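PDB 5OJ5: photosystem II assembly protein Ycf48 from Thermosynechococcus elongatus, which probably acts early in photosystem II assembly and in replacing photodamaged D1, the protein whose C-terminal prepropeptide it interacts with. Local coordinates for residues Thr55-Met61 / Leu329-Leu335; Arg186-Ser191 / Leu227-Phe232; Val72-Thr77 / Ser98-Phe102. All coordinates share one frame; numbering follows the deposited sequence.

In the fold
The three contacts are joints between neighbouring blades of the seven-bladed propeller of Ycf48. Interaction 1 joins the blade of strand 58-63 to the last blade, the one in which the two ends of the chain pair and close the ring. Interaction 3 lies on the other flank of the 58-63 blade, its centre about 11 Å from that of interaction 1; the two touch because strands 58-63 and 69-73 are paired. Interaction 2 repeats the theme elsewhere in the ring, its centre about 19 Å from that of interaction 1 and 22 Å from that of interaction 3; the Arg-rich patch falls within the chain between its two segments.

Interaction 1. Residues Thr55-Met61 / Leu329-Leu335; sequences TATILDM and LGQKGIL
Leu329 meets the 55-61 segment through both of its methyl branches. CD1 presses on the backbone, 3.5 Å from Leu59 C, while CD2 comes to 4.0 Å from Ile58 CG2, the two side chains crossing at about a right angle. Ile58 carries that methyl anti to its own backbone N, which leaves the longer CG1 branch beside the N (chi1 -57°). Further along, Met61 CE and Leu335 CD1 face each other tip to tip at 3.8 Å; each residue has a second conformer, so this last meeting is less certain than the others.

At the opposite end the contact turns polar. Lys332 CA directs its hydrogen at Thr55 O, 3.2 Å away and nearly straight (163° at the hydrogen). Between these two zones sits a water that accepts from Ile58 N at 3.0 Å and donates to Gly330 O at 2.6 Å, with a weaker link to Gly333 N.

The second shell explains this placement. A type I' turn from Gln331 to Ile334 presents Lys332 and Gly333 to Thr55 and Ala56, and Gln331 is tethered in turn to Ser313 and Asn314. On the other segment, a classic bulge sets Leu59 and Asp60 together opposite Val72 of the adjoining strand, and Asp60 OD2 is bonded to Val105 N of the next blade. Strand 334-338 pairs with the N-terminal strand 47-51, closing the ring within the blade beside this joint. Between the two segments the joint rests on methyl contacts, a CA-H...O contact and a bridging water, consistent with separate blades packed side by side.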
loop_
_atom_site.group_PDB
_atom_site.type_symbol
_atom_site.label_atom_id
_atom_site.label_comp_id
_atom_site.label_asym_id
_atom_site.label_seq_id
_atom_site.Cartn_x
_atom_site.Cartn_y
_atom_site.Cartn_z
ATOM N N THR A 55 -3.294 4.777 18.926
ATOM C CA THR A 55 -4.379 3.917 18.467
ATOM C C THR A 55 -4.921 4.380 17.127
ATOM O O THR A 55 -5.930 3.831 16.660
ATOM C CB THR A 55 -5.514 3.796 19.493
ATOM O OG1 THR A 55 -6.149 5.074 19.640
ATOM C CG2 THR A 55 -4.991 3.310 20.830
ATOM N N ALA A 56 -4.252 5.341 16.471
ATOM C CA ALA A 56 -4.662 5.751 15.140
ATOM C C ALA A 56 -4.274 4.703 14.097
ATOM O O ALA A 56 -3.241 4.050 14.193
ATOM C CB ALA A 56 -3.953 7.060 14.775
ATOM N N THR A 57 -5.116 4.572 13.083
ATOM C CA THR A 57 -4.782 3.702 11.959
ATOM C C THR A 57 -3.604 4.232 11.148
ATOM O O THR A 57 -3.588 5.396 10.749
ATOM C CB THR A 57 -6.002 3.618 11.050
ATOM O OG1 THR A 57 -7.110 3.072 11.801
ATOM C CG2 THR A 57 -5.764 2.781 9.797
ATOM N N ILE A 58 -2.627 3.366 10.925
ATOM C CA ILE A 58 -1.482 3.660 10.077
ATOM C C ILE A 58 -1.804 3.308 8.629
ATOM O O ILE A 58 -2.353 2.239 8.354
ATOM C CB ILE A 58 -0.235 2.929 10.602
ATOM C CG1 ILE A 58 0.047 3.306 12.070
ATOM C CG2 ILE A 58 0.965 3.219 9.712
ATOM C CD1 ILE A 58 -0.029 4.797 12.367
ATOM N N LEU A 59 -1.425 4.191 7.708
ATOM C CA LEU A 59 -1.772 4.046 6.303
ATOM C C LEU A 59 -0.606 3.776 5.381
ATOM O O LEU A 59 -0.811 3.207 4.304
ATOM C CB LEU A 59 -2.554 5.261 5.834
ATOM C CG LEU A 59 -3.877 5.477 6.584
ATOM C CD1 LEU A 59 -4.509 6.786 6.110
ATOM C CD2 LEU A 59 -4.820 4.298 6.329
ATOM N N ASP A 60 0.606 4.208 5.717
ATOM C CA ASP A 60 1.727 4.012 4.802
ATOM C C ASP A 60 3.035 4.109 5.565
ATOM O O ASP A 60 3.095 4.625 6.692
ATOM C CB ASP A 60 1.664 5.000 3.634
ATOM C CG ASP A 60 2.440 4.526 2.411
ATOM O OD1 ASP A 60 2.773 3.305 2.299
ATOM O OD2 ASP A 60 2.691 5.395 1.553
ATOM N N MET A 61 4.112 3.649 4.919
ATOM C CA MET A 61 5.442 3.593 5.505
ATOM C C MET A 61 6.464 3.665 4.384
ATOM O O MET A 61 6.260 3.071 3.339
ATOM C CB MET A 61 5.565 2.312 6.342
ATOM C CG MET A 61 6.902 2.100 7.034
ATOM S SD MET A 61 7.096 0.493 7.830
ATOM C CE MET A 61 5.799 0.532 9.044
ATOM N N LEU A 329 0.380 -3.578 8.130
ATOM C CA LEU A 329 -0.409 -2.569 8.838
ATOM C C LEU A 329 -1.739 -3.165 9.311
ATOM O O LEU A 329 -2.516 -3.689 8.500
ATOM C CB LEU A 329 -0.640 -1.337 7.957
ATOM C CG LEU A 329 0.577 -0.736 7.268
ATOM C CD1 LEU A 329 0.198 0.512 6.522
ATOM C CD2 LEU A 329 1.726 -0.403 8.172
ATOM N N GLY A 330 -1.946 -3.155 10.616
ATOM C CA GLY A 330 -3.189 -3.523 11.244
ATOM C C GLY A 330 -4.004 -2.313 11.629
ATOM O O GLY A 330 -3.741 -1.197 11.184
ATOM N N GLN A 331 -4.943 -2.505 12.537
ATOM C CA GLN A 331 -5.798 -1.427 13.035
ATOM C C GLN A 331 -5.251 -0.934 14.354
ATOM O O GLN A 331 -4.521 -1.642 15.039
ATOM C CB GLN A 331 -7.214 -1.947 13.272
ATOM C CG GLN A 331 -7.869 -2.514 12.072
ATOM C CD GLN A 331 -9.137 -3.227 12.400
ATOM O OE1 GLN A 331 -9.150 -4.427 12.569
ATOM N NE2 GLN A 331 -10.234 -2.476 12.528
ATOM N N LYS A 332 -5.612 0.293 14.710
ATOM C CA LYS A 332 -5.418 0.754 16.070
ATOM C C LYS A 332 -3.961 0.697 16.506
ATOM O O LYS A 332 -3.640 0.348 17.646
ATOM C CB LYS A 332 -6.324 0.017 17.056
ATOM C CG LYS A 332 -5.877 -1.342 17.668
ATOM C CD LYS A 332 -6.943 -2.091 18.468
ATOM C CE LYS A 332 -6.392 -3.445 18.724
ATOM N NZ LYS A 332 -6.384 -3.470 20.173
ATOM N N GLY A 333 -3.059 1.043 15.606
ATOM C CA GLY A 333 -1.652 1.082 15.946
ATOM C C GLY A 333 -0.921 -0.236 15.929
ATOM O O GLY A 333 0.258 -0.285 16.307
ATOM N N ILE A 334 -1.570 -1.298 15.505
ATOM C CA ILE A 334 -0.920 -2.596 15.419
ATOM C C ILE A 334 -0.111 -2.679 14.131
ATOM O O ILE A 334 -0.585 -2.309 13.040
ATOM C CB ILE A 334 -1.972 -3.707 15.463
ATOM C CG1 ILE A 334 -2.636 -3.718 16.864
ATOM C CG2 ILE A 334 -1.341 -5.074 15.082
ATOM C CD1 ILE A 334 -3.838 -4.595 16.964
ATOM N N LEU A 335 1.124 -3.154 14.275
ATOM C CA LEU A 335 2.044 -3.443 13.200
ATOM C C LEU A 335 2.485 -4.901 13.330
ATOM O O LEU A 335 2.708 -5.341 14.433
ATOM C CB LEU A 335 3.190 -2.456 13.494
ATOM C CG LEU A 335 4.222 -2.294 12.410
ATOM C CD1 LEU A 335 3.584 -1.842 11.104
ATOM C CD2 LEU A 335 5.249 -1.259 12.882
HETATM O O HOH W 1 -2.532 0.754 12.459
#

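Interaction 2. Residues Arg186-Ser191 / Leu227-Phe232; sequences RNLNRS and LHNMGF
Asn187 reaches across to both His228 and Asn229 through CB, CG and ND2. CB abuts Asn229 OD1 at 3.2 Å. At CG the amide begins to lie over that of Asn229, CG to CG 3.5 Å, the two planes stacked and only 18° apart. The tip, ND2, donates to His228 O at 2.8 Å in an almost straight bond (168°), with the donor tilted from the carbonyl plane. In this conformation of His228, one of two, the same nitrogen also lies above one face of the ring, toward its rim, and gives a second bond to a water that binds His228 NE2.

Two residues on, the pattern recurs: Asn189 ND2 donates to Met230 O, also at 2.8 Å and likewise from out of the carbonyl plane. Flanking these amides, the Arg186 chain, with CG anti to the backbone N, runs extended to NE, which donates to His228 ND1 at 3.2 Å, a bond left doubtful by the second His228 conformation; Arg186 NH1 is bonded to Ser201 O. At the far end Ser191 CB rests over the centre of the Phe232 ring, 3.5 Å from its centroid, in a CH-pi contact.

Strands 187-190 and 227-232 run parallel within 4°, their axes 6.3 Å apart, as innermost strands of consecutive blades. Strands 196-199 and 238-242 are their neighbours in the two sheets, and Asn229 ND2 is hydrogen-bonded to Leu273 O of the next blade's strand 272-277.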
loop_
_atom_site.group_PDB
_atom_site.type_symbol
_atom_site.label_atom_id
_atom_site.label_comp_id
_atom_site.label_asym_id
_atom_site.label_seq_id
_atom_site.Cartn_x
_atom_site.Cartn_y
_atom_site.Cartn_z
ATOM N N ARG A 186 -11.133 2.682 -5.461
ATOM C CA ARG A 186 -11.187 1.790 -4.318
ATOM C C ARG A 186 -9.787 1.374 -3.848
ATOM O O ARG A 186 -9.564 1.130 -2.658
ATOM C CB ARG A 186 -11.999 0.536 -4.715
ATOM C CG ARG A 186 -12.293 -0.402 -3.588
ATOM C CD ARG A 186 -13.108 -1.548 -4.092
ATOM N NE ARG A 186 -13.730 -2.295 -3.020
ATOM C CZ ARG A 186 -14.985 -2.168 -2.578
ATOM N NH1 ARG A 186 -15.873 -1.294 -3.071
ATOM N NH2 ARG A 186 -15.367 -2.955 -1.577
ATOM N N ASN A 187 -8.836 1.279 -4.763
ATOM C CA ASN A 187 -7.470 0.876 -4.462
ATOM C C ASN A 187 -6.628 1.307 -5.647
ATOM O O ASN A 187 -7.144 1.467 -6.759
ATOM C CB ASN A 187 -7.348 -0.637 -4.180
ATOM C CG ASN A 187 -7.399 -0.965 -2.708
ATOM O OD1 ASN A 187 -6.707 -0.338 -1.908
ATOM N ND2 ASN A 187 -8.172 -1.978 -2.335
ATOM N N LEU A 188 -5.329 1.479 -5.392
ATOM C CA LEU A 188 -4.370 1.971 -6.365
ATOM C C LEU A 188 -3.029 1.336 -6.057
ATOM O O LEU A 188 -2.592 1.374 -4.908
ATOM C CB LEU A 188 -4.268 3.500 -6.228
ATOM C CG LEU A 188 -3.226 4.206 -7.075
ATOM C CD1 LEU A 188 -3.502 4.079 -8.560
ATOM C CD2 LEU A 188 -3.128 5.679 -6.677
ATOM N N ASN A 189 -2.357 0.798 -7.067
ATOM C CA ASN A 189 -1.012 0.239 -6.876
ATOM C C ASN A 189 -0.143 0.610 -8.058
ATOM O O ASN A 189 -0.630 0.851 -9.171
ATOM C CB ASN A 189 -1.048 -1.279 -6.653
ATOM C CG ASN A 189 -1.236 -1.623 -5.200
ATOM O OD1 ASN A 189 -0.460 -1.157 -4.361
ATOM N ND2 ASN A 189 -2.266 -2.377 -4.874
ATOM N N ARG A 190 1.163 0.619 -7.825
ATOM C CA ARG A 190 2.179 1.057 -8.769
ATOM C C ARG A 190 3.139 -0.080 -9.108
ATOM O O ARG A 190 3.466 -0.901 -8.239
ATOM C CB ARG A 190 2.971 2.219 -8.133
ATOM C CG ARG A 190 3.901 2.906 -9.109
ATOM C CD ARG A 190 4.671 4.009 -8.392
ATOM N NE ARG A 190 5.342 4.932 -9.299
ATOM C CZ ARG A 190 6.582 4.769 -9.764
ATOM N NH1 ARG A 190 7.300 3.697 -9.434
ATOM N NH2 ARG A 190 7.079 5.681 -10.593
ATOM N N SER A 191 3.595 -0.136 -10.352
ATOM C CA SER A 191 4.591 -1.125 -10.767
ATOM C C SER A 191 6.001 -0.508 -10.688
ATOM O O SER A 191 6.181 0.709 -10.646
ATOM C CB SER A 191 4.307 -1.610 -12.168
ATOM O OG SER A 191 4.895 -0.729 -13.101
ATOM N N LEU A 227 -14.388 -6.591 -7.792
ATOM C CA LEU A 227 -12.984 -6.414 -7.466
ATOM C C LEU A 227 -12.829 -5.649 -6.172
ATOM O O LEU A 227 -13.581 -4.716 -5.869
ATOM C CB LEU A 227 -12.333 -5.591 -8.573
ATOM C CG LEU A 227 -12.136 -6.288 -9.892
ATOM C CD1 LEU A 227 -11.893 -5.306 -10.982
ATOM C CD2 LEU A 227 -10.910 -7.262 -9.764
ATOM N N HIS A 228 -11.830 -6.041 -5.398
ATOM C CA HIS A 228 -11.454 -5.312 -4.208
ATOM C C HIS A 228 -10.106 -4.618 -4.312
ATOM O O HIS A 228 -9.971 -3.444 -3.977
ATOM C CB HIS A 228 -11.398 -6.183 -2.965
ATOM C CG HIS A 228 -11.087 -5.355 -1.780
ATOM N ND1 HIS A 228 -11.904 -4.306 -1.407
ATOM C CD2 HIS A 228 -9.973 -5.260 -1.016
ATOM C CE1 HIS A 228 -11.356 -3.661 -0.399
ATOM N NE2 HIS A 228 -10.189 -4.223 -0.136
ATOM N N ASN A 229 -9.077 -5.328 -4.781
ATOM C CA ASN A 229 -7.723 -4.790 -4.867
ATOM C C ASN A 229 -7.011 -5.450 -6.032
ATOM O O ASN A 229 -7.363 -6.563 -6.421
ATOM C CB ASN A 229 -6.956 -4.981 -3.541
ATOM C CG ASN A 229 -5.770 -4.047 -3.372
ATOM O OD1 ASN A 229 -5.447 -3.240 -4.260
ATOM N ND2 ASN A 229 -5.113 -4.141 -2.216
ATOM N N MET A 230 -6.031 -4.735 -6.579
ATOM C CA MET A 230 -5.219 -5.254 -7.679
ATOM C C MET A 230 -3.831 -4.672 -7.555
ATOM O O MET A 230 -3.665 -3.541 -7.065
ATOM C CB MET A 230 -5.751 -4.873 -9.051
ATOM C CG MET A 230 -7.091 -5.511 -9.345
ATOM S SD MET A 230 -7.750 -5.079 -10.975
ATOM C CE MET A 230 -6.624 -5.999 -11.995
ATOM N N GLY A 231 -2.835 -5.399 -8.072
ATOM C CA GLY A 231 -1.463 -4.932 -8.098
ATOM C C GLY A 231 -0.641 -5.716 -9.059
ATOM O O GLY A 231 -1.175 -6.467 -9.882
ATOM N N PHE A 232 0.671 -5.528 -8.965
ATOM C CA PHE A 232 1.615 -6.124 -9.896
ATOM C C PHE A 232 2.421 -7.213 -9.230
ATOM O O PHE A 232 2.742 -7.113 -8.047
ATOM C CB PHE A 232 2.557 -5.040 -10.434
ATOM C CG PHE A 232 1.830 -3.963 -11.185
ATOM C CD1 PHE A 232 1.615 -4.094 -12.539
ATOM C CD2 PHE A 232 1.348 -2.819 -10.529
ATOM C CE1 PHE A 232 0.919 -3.110 -13.241
ATOM C CE2 PHE A 232 0.651 -1.839 -11.243
ATOM C CZ PHE A 232 0.459 -1.987 -12.575
HETATM O O HOH W 2 -7.789 -3.445 0.329
HETATM O O HOH W 3 -2.677 -2.658 -1.816
HETATM O O HOH W 4 1.602 -3.391 -7.200
#

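Interaction 3. Residues Val72-Thr77 / Ser98-Phe102; sequences VGVNAT and SDYRF
Ala76 is the bump under the ring of Phe102: its CA lies over one face, 3.5 Å above the plane and offset toward the rim, and its CB comes to 3.8 Å from CZ. Thr77 O fits against the ring edge near CD2, and Val72 packs against the root of the side chain, CB to CB 3.6 Å. The loop after Val72 thus forms one wall of the hollow, with Leu95, Ile114, Ile120 and Leu122 also packing on the Phe102 side chain. A chi1 of -69° sets the ring beside its own backbone N, on the side facing 72-77; Phe102 N donates to Gly73 O at 3.1 Å from well above the carbonyl plane.

A shorter bond, lying in the carbonyl plane, runs from Ala76 N to Tyr100 O, 2.8 Å. A water bridges Asn75 N and Asp99 O nearby. Within the loop Thr77 OG1 donates at 2.7 Å to Val74 O, which also accepts from Thr77 N. Val72 CG2 packs on Phe102 O, 3.6 Å away, a carbonyl buried here without a polar partner.

Such a joint, with the loop between strands 69-73 and 77-81 resting on the start of the next blade's innermost strand and the loop leading into it, is typical of how neighbouring blades pack in a beta-propeller.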
loop_
_atom_site.group_PDB
_atom_site.type_symbol
_atom_site.label_atom_id
_atom_site.label_comp_id
_atom_site.label_asym_id
_atom_site.label_seq_id
_atom_site.Cartn_x
_atom_site.Cartn_y
_atom_site.Cartn_z
ATOM N N VAL A 72 3.028 6.976 8.490
ATOM C CA VAL A 72 2.026 8.027 8.542
ATOM C C VAL A 72 0.642 7.403 8.632
ATOM O O VAL A 72 0.417 6.263 8.194
ATOM C CB VAL A 72 2.081 8.983 7.324
ATOM C CG1 VAL A 72 3.431 9.645 7.225
ATOM C CG2 VAL A 72 1.737 8.259 6.018
ATOM N N GLY A 73 -0.325 8.184 9.130
ATOM C CA GLY A 73 -1.700 7.713 9.120
ATOM C C GLY A 73 -2.692 8.771 9.487
ATOM O O GLY A 73 -2.502 9.976 9.270
ATOM N N VAL A 74 -3.780 8.284 10.086
ATOM C CA VAL A 74 -4.951 9.088 10.433
ATOM C C VAL A 74 -4.595 10.074 11.541
ATOM O O VAL A 74 -3.687 9.828 12.341
ATOM C CB VAL A 74 -6.065 8.098 10.842
ATOM C CG1 VAL A 74 -7.284 8.771 11.413
ATOM C CG2 VAL A 74 -6.488 7.266 9.620
ATOM N N ASN A 75 -5.326 11.206 11.593
ATOM C CA ASN A 75 -5.111 12.232 12.608
ATOM C C ASN A 75 -3.699 12.771 12.593
ATOM O O ASN A 75 -3.085 12.995 13.640
ATOM C CB ASN A 75 -5.538 11.739 13.969
ATOM C CG ASN A 75 -7.012 11.412 14.013
ATOM O OD1 ASN A 75 -7.410 10.537 14.759
ATOM N ND2 ASN A 75 -7.835 12.100 13.188
ATOM N N ALA A 76 -3.192 12.978 11.376
ATOM C CA ALA A 76 -1.879 13.581 11.173
ATOM C C ALA A 76 -0.803 12.797 11.885
ATOM O O ALA A 76 0.198 13.366 12.311
ATOM C CB ALA A 76 -1.878 15.077 11.527
ATOM N N THR A 77 -0.975 11.481 11.961
ATOM C CA THR A 77 0.029 10.654 12.635
ATOM C C THR A 77 1.290 10.533 11.805
ATOM O O THR A 77 1.236 10.215 10.614
ATOM C CB THR A 77 -0.529 9.264 12.955
ATOM O OG1 THR A 77 -1.582 9.434 13.913
ATOM C CG2 THR A 77 0.518 8.324 13.540
ATOM N N SER A 98 -5.230 18.867 13.152
ATOM C CA SER A 98 -4.732 17.498 13.093
ATOM C C SER A 98 -5.721 16.526 12.483
ATOM O O SER A 98 -5.551 15.320 12.646
ATOM C CB SER A 98 -4.346 16.983 14.465
ATOM O OG SER A 98 -5.483 16.976 15.309
ATOM N N ASP A 99 -6.734 17.004 11.779
ATOM C CA ASP A 99 -7.695 16.093 11.170
ATOM C C ASP A 99 -7.214 15.459 9.860
ATOM O O ASP A 99 -7.859 14.540 9.320
ATOM C CB ASP A 99 -9.059 16.776 11.063
ATOM C CG ASP A 99 -9.645 17.063 12.408
ATOM O OD1 ASP A 99 -9.591 16.166 13.275
ATOM O OD2 ASP A 99 -10.129 18.186 12.624
ATOM N N TYR A 100 -6.029 15.790 9.389
ATOM C CA TYR A 100 -5.529 15.267 8.124
ATOM C C TYR A 100 -5.356 13.758 8.159
ATOM O O TYR A 100 -4.850 13.183 9.124
ATOM C CB TYR A 100 -4.180 15.895 7.815
ATOM C CG TYR A 100 -4.236 17.395 7.609
ATOM C CD1 TYR A 100 -4.691 17.893 6.402
ATOM C CD2 TYR A 100 -3.793 18.289 8.578
ATOM C CE1 TYR A 100 -4.718 19.283 6.146
ATOM C CE2 TYR A 100 -3.811 19.664 8.327
ATOM C CZ TYR A 100 -4.274 20.155 7.105
ATOM O OH TYR A 100 -4.339 21.488 6.811
ATOM N N ARG A 101 -5.788 13.123 7.095
ATOM C CA ARG A 101 -5.507 11.715 6.856
ATOM C C ARG A 101 -4.268 11.683 5.987
ATOM O O ARG A 101 -4.336 12.032 4.805
ATOM C CB ARG A 101 -6.703 11.118 6.140
ATOM C CG ARG A 101 -6.553 9.683 5.800
ATOM C CD ARG A 101 -7.736 9.250 4.920
ATOM N NE ARG A 101 -7.612 7.882 4.452
ATOM C CZ ARG A 101 -7.995 6.799 5.127
ATOM N NH1 ARG A 101 -8.599 6.881 6.324
ATOM N NH2 ARG A 101 -7.813 5.605 4.577
ATOM N N PHE A 102 -3.107 11.295 6.556
ATOM C CA PHE A 102 -1.889 11.175 5.768
ATOM C C PHE A 102 -1.926 9.827 5.074
ATOM O O PHE A 102 -1.782 8.786 5.717
ATOM C CB PHE A 102 -0.646 11.300 6.641
ATOM C CG PHE A 102 -0.379 12.666 7.230
ATOM C CD1 PHE A 102 -0.843 13.845 6.698
ATOM C CD2 PHE A 102 0.454 12.750 8.337
ATOM C CE1 PHE A 102 -0.508 15.068 7.282
ATOM C CE2 PHE A 102 0.818 13.953 8.872
ATOM C CZ PHE A 102 0.300 15.113 8.353
HETATM O O HOH W 5 -7.652 11.772 9.879
#